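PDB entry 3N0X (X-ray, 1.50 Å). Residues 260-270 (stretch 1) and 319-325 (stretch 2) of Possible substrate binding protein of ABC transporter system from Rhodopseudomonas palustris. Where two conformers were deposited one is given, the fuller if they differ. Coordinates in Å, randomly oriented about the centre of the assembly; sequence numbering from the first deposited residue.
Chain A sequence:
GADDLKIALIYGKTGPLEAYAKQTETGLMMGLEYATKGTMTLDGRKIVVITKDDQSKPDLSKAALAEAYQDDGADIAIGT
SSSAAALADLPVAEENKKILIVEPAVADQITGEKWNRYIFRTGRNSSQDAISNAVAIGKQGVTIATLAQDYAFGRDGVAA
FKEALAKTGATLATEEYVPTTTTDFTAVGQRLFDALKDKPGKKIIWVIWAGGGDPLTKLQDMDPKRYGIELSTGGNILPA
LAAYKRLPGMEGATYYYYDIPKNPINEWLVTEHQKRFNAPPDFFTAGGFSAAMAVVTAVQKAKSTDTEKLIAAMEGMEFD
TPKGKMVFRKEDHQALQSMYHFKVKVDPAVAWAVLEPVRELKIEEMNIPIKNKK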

# COMPACT_ATOMS: atom_id res chain seq x y z
N ILE A 260 9.60 7.10 9.78
CA ILE A 260 9.90 5.78 10.34
C ILE A 260 11.12 5.06 9.74
O ILE A 260 12.04 4.68 10.48
CB ILE A 260 8.66 4.86 10.40
CG1 ILE A 260 7.66 5.38 11.45
CG2 ILE A 260 9.03 3.42 10.74
CD1 ILE A 260 6.41 4.53 11.57
N PRO A 261 11.18 4.85 8.41
CA PRO A 261 12.29 4.03 7.92
C PRO A 261 13.61 4.79 7.99
O PRO A 261 13.68 5.96 7.57
CB PRO A 261 11.93 3.76 6.46
CG PRO A 261 10.41 4.04 6.38
CD PRO A 261 10.21 5.16 7.34
N LYS A 262 14.62 4.10 8.52
CA LYS A 262 15.96 4.64 8.68
C LYS A 262 16.90 3.83 7.80
O LYS A 262 17.34 2.70 8.12
CB LYS A 262 16.38 4.59 10.16
CG LYS A 262 15.46 5.30 11.11
CD LYS A 262 15.26 6.74 10.78
CE LYS A 262 14.28 7.40 11.71
NZ LYS A 262 13.96 8.80 11.29
N ASN A 263 17.12 4.37 6.62
CA ASN A 263 18.01 3.77 5.67
C ASN A 263 18.44 4.90 4.71
O ASN A 263 17.80 5.94 4.67
CB ASN A 263 17.35 2.60 4.94
CG ASN A 263 16.14 3.03 4.12
OD1 ASN A 263 16.29 3.74 3.11
ND2 ASN A 263 14.97 2.63 4.56
N PRO A 264 19.55 4.70 3.99
CA PRO A 264 20.11 5.77 3.18
C PRO A 264 19.16 6.29 2.10
O PRO A 264 19.23 7.45 1.75
CB PRO A 264 21.34 5.11 2.54
CG PRO A 264 21.77 4.11 3.54
CD PRO A 264 20.48 3.57 4.12
N ILE A 265 18.33 5.42 1.56
CA ILE A 265 17.44 5.81 0.50
C ILE A 265 16.38 6.71 1.07
O ILE A 265 16.13 7.78 0.51
CB ILE A 265 16.81 4.59 -0.18
CG1 ILE A 265 17.93 3.75 -0.81
CG2 ILE A 265 15.82 5.05 -1.20
CD1 ILE A 265 17.42 2.72 -1.86
N ASN A 266 15.70 6.27 2.12
CA ASN A 266 14.67 7.11 2.71
C ASN A 266 15.22 8.43 3.27
O ASN A 266 14.57 9.47 3.21
CB ASN A 266 13.85 6.39 3.79
CG ASN A 266 12.53 7.09 4.04
OD1 ASN A 266 11.78 7.37 3.08
ND2 ASN A 266 12.23 7.37 5.31
N GLU A 267 16.43 8.37 3.82
CA GLU A 267 17.09 9.58 4.32
C GLU A 267 17.23 10.62 3.22
O GLU A 267 16.85 11.78 3.41
CB GLU A 267 18.45 9.21 4.95
CG GLU A 267 19.40 10.37 5.26
CD GLU A 267 19.07 11.13 6.51
OE1 GLU A 267 18.12 10.76 7.24
OE2 GLU A 267 19.81 12.13 6.76
N TRP A 268 17.73 10.20 2.07
CA TRP A 268 17.88 11.10 0.92
C TRP A 268 16.51 11.60 0.44
O TRP A 268 16.30 12.80 0.22
CB TRP A 268 18.65 10.39 -0.21
CG TRP A 268 18.85 11.29 -1.38
CD1 TRP A 268 19.82 12.26 -1.52
CD2 TRP A 268 18.08 11.34 -2.57
NE1 TRP A 268 19.67 12.91 -2.71
CE2 TRP A 268 18.61 12.36 -3.39
CE3 TRP A 268 16.96 10.64 -3.02
CZ2 TRP A 268 18.07 12.69 -4.63
CZ3 TRP A 268 16.42 10.96 -4.27
CH2 TRP A 268 16.98 11.97 -5.06
N LEU A 269 15.57 10.68 0.32
CA LEU A 269 14.24 11.03 -0.19
C LEU A 269 13.58 12.07 0.70
O LEU A 269 13.08 13.08 0.19
CB LEU A 269 13.39 9.78 -0.29
CG LEU A 269 11.91 10.08 -0.64
CD1 LEU A 269 11.72 10.76 -1.97
CD2 LEU A 269 11.13 8.75 -0.59
N VAL A 270 13.59 11.84 2.00
CA VAL A 270 12.97 12.76 2.94
C VAL A 270 13.65 14.13 2.89
O VAL A 270 12.99 15.19 2.79
CB VAL A 270 12.88 12.18 4.37
CG1 VAL A 270 12.40 13.32 5.32
CG2 VAL A 270 11.94 10.99 4.40
N PHE A 319 15.29 -5.89 -4.26
CA PHE A 319 15.69 -4.58 -4.63
C PHE A 319 15.54 -3.62 -3.45
O PHE A 319 14.73 -3.88 -2.55
CB PHE A 319 14.89 -4.08 -5.86
CG PHE A 319 13.38 -4.14 -5.72
CD1 PHE A 319 12.71 -5.35 -5.81
CD2 PHE A 319 12.64 -2.97 -5.55
CE1 PHE A 319 11.36 -5.42 -5.70
CE2 PHE A 319 11.28 -3.02 -5.41
CZ PHE A 319 10.60 -4.25 -5.47
N ASP A 320 16.30 -2.54 -3.48
CA ASP A 320 16.35 -1.58 -2.38
C ASP A 320 15.36 -0.46 -2.65
O ASP A 320 15.16 -0.02 -3.80
CB ASP A 320 17.76 -1.00 -2.24
CG ASP A 320 18.79 -2.03 -1.88
OD1 ASP A 320 18.48 -2.91 -1.03
OD2 ASP A 320 19.90 -1.92 -2.44
N THR A 321 14.70 -0.01 -1.58
CA THR A 321 13.65 0.99 -1.69
C THR A 321 13.70 1.93 -0.46
O THR A 321 14.47 1.68 0.48
CB THR A 321 12.25 0.34 -1.72
OG1 THR A 321 11.92 -0.10 -0.41
CG2 THR A 321 12.15 -0.84 -2.70
N PRO A 322 12.85 2.98 -0.44
CA PRO A 322 12.80 3.76 0.80
C PRO A 322 12.32 2.99 2.02
O PRO A 322 12.46 3.47 3.15
CB PRO A 322 11.76 4.88 0.49
CG PRO A 322 11.83 5.01 -1.03
CD PRO A 322 12.06 3.62 -1.51
N LYS A 323 11.71 1.82 1.80
CA LYS A 323 11.29 0.94 2.87
C LYS A 323 12.29 -0.19 3.14
O LYS A 323 11.95 -1.21 3.77
CB LYS A 323 9.92 0.35 2.55
CG LYS A 323 8.76 1.33 2.46
CD LYS A 323 7.42 0.66 2.16
CE LYS A 323 7.19 -0.52 3.03
NZ LYS A 323 5.79 -1.02 3.05
N GLY A 324 13.51 -0.03 2.64
CA GLY A 324 14.52 -1.06 2.74
C GLY A 324 14.27 -2.10 1.67
O GLY A 324 13.74 -1.81 0.59
N LYS A 325 14.59 -3.34 1.99
CA LYS A 325 14.56 -4.42 1.02
C LYS A 325 13.14 -4.82 0.65
O LYS A 325 12.32 -5.05 1.53
CB LYS A 325 15.27 -5.64 1.59
CG LYS A 325 15.41 -6.78 0.59

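The contact is a small, mostly apolar packing of the first turns of a helix against a type I beta turn, fixed at its centre by a single side-chain-to-backbone hydrogen bond from the residue that also caps the helix. The two stretches lie far apart in sequence, no touching pair being separated by fewer than 53 residues, and together they bury 317 Å².

The backbones come nearest at the start of the helix, where the CA atoms of Asn266 and Pro322 are 4.3 Å apart. The spacing widens to 6.0 Å between the CA atoms of Pro261 and Lys323, and to 6.6 Å between those of Asn263 and Gly324. No backbone-to-backbone hydrogen bond crosses the gap, so side chains of stretch 1 provide the link.

Asn263 is the pivot. Its chi1 of 63° (p) lets the amide serve two structures at once. OD1 accepts from the backbone N of Asn266 at 2.8 Å with an N-H...O angle of 177°, a capping bond that satisfies one of the amides left without a partner in the first turn of a helix. On the same amide group, ND2 donates to Pro322 O at 3.0 Å and 179°, an almost perfectly linear bond. One planar group thus ties the N-terminus of the helix to the turn.

The turn runs from Thr321 to Gly324 and is closed by Gly324 N donating to Thr321 O at 2.9 Å. Thr321 points its CA-to-CB bond away from the helix, and its hydroxyl works inside the turn: OG1 accepts from Lys323 N at 2.9 Å and donates to Gly324 O at 2.7 Å. Gly324, with phi/psi of 79/-147, adopts a positive phi that by itself favours glycine. Pro322, at the second position of the turn with phi -63°, suits the type I geometry, and its carbonyl is left facing stretch 1. Besides the bond from Asn263, that oxygen is approached by carbon atoms: Asn266 CB lies 3.3 Å from Pro322 O, and Pro261 CB lies 3.4 Å from Pro322 O.

The pyrrolidine ring of Pro322 supplies the apolar side of the contact, and this residue has the largest covered area, 94 Å². Ile265 CG2 is 4.0 Å from Pro322 CG, and Leu269 CD2 is 3.8 Å from the same Pro322 CG. Ile265 and Leu269 are four residues apart, about one helical turn, which puts both CB atoms toward the turn; Leu269 N donating to Ile265 O at 3.0 Å is part of the helical bonding that holds this spacing. Ile265, in the m,t rotamer, reaches further, its CD1 lying 3.8 Å from Asp320 CB.

Asn266 braces the approach from within stretch 1. Its ND2 donates to Pro261 O at 3.0 Å and 157°, joining the helix to the preceding loop, while its OD1 is hydrogen-bonded elsewhere in the structure.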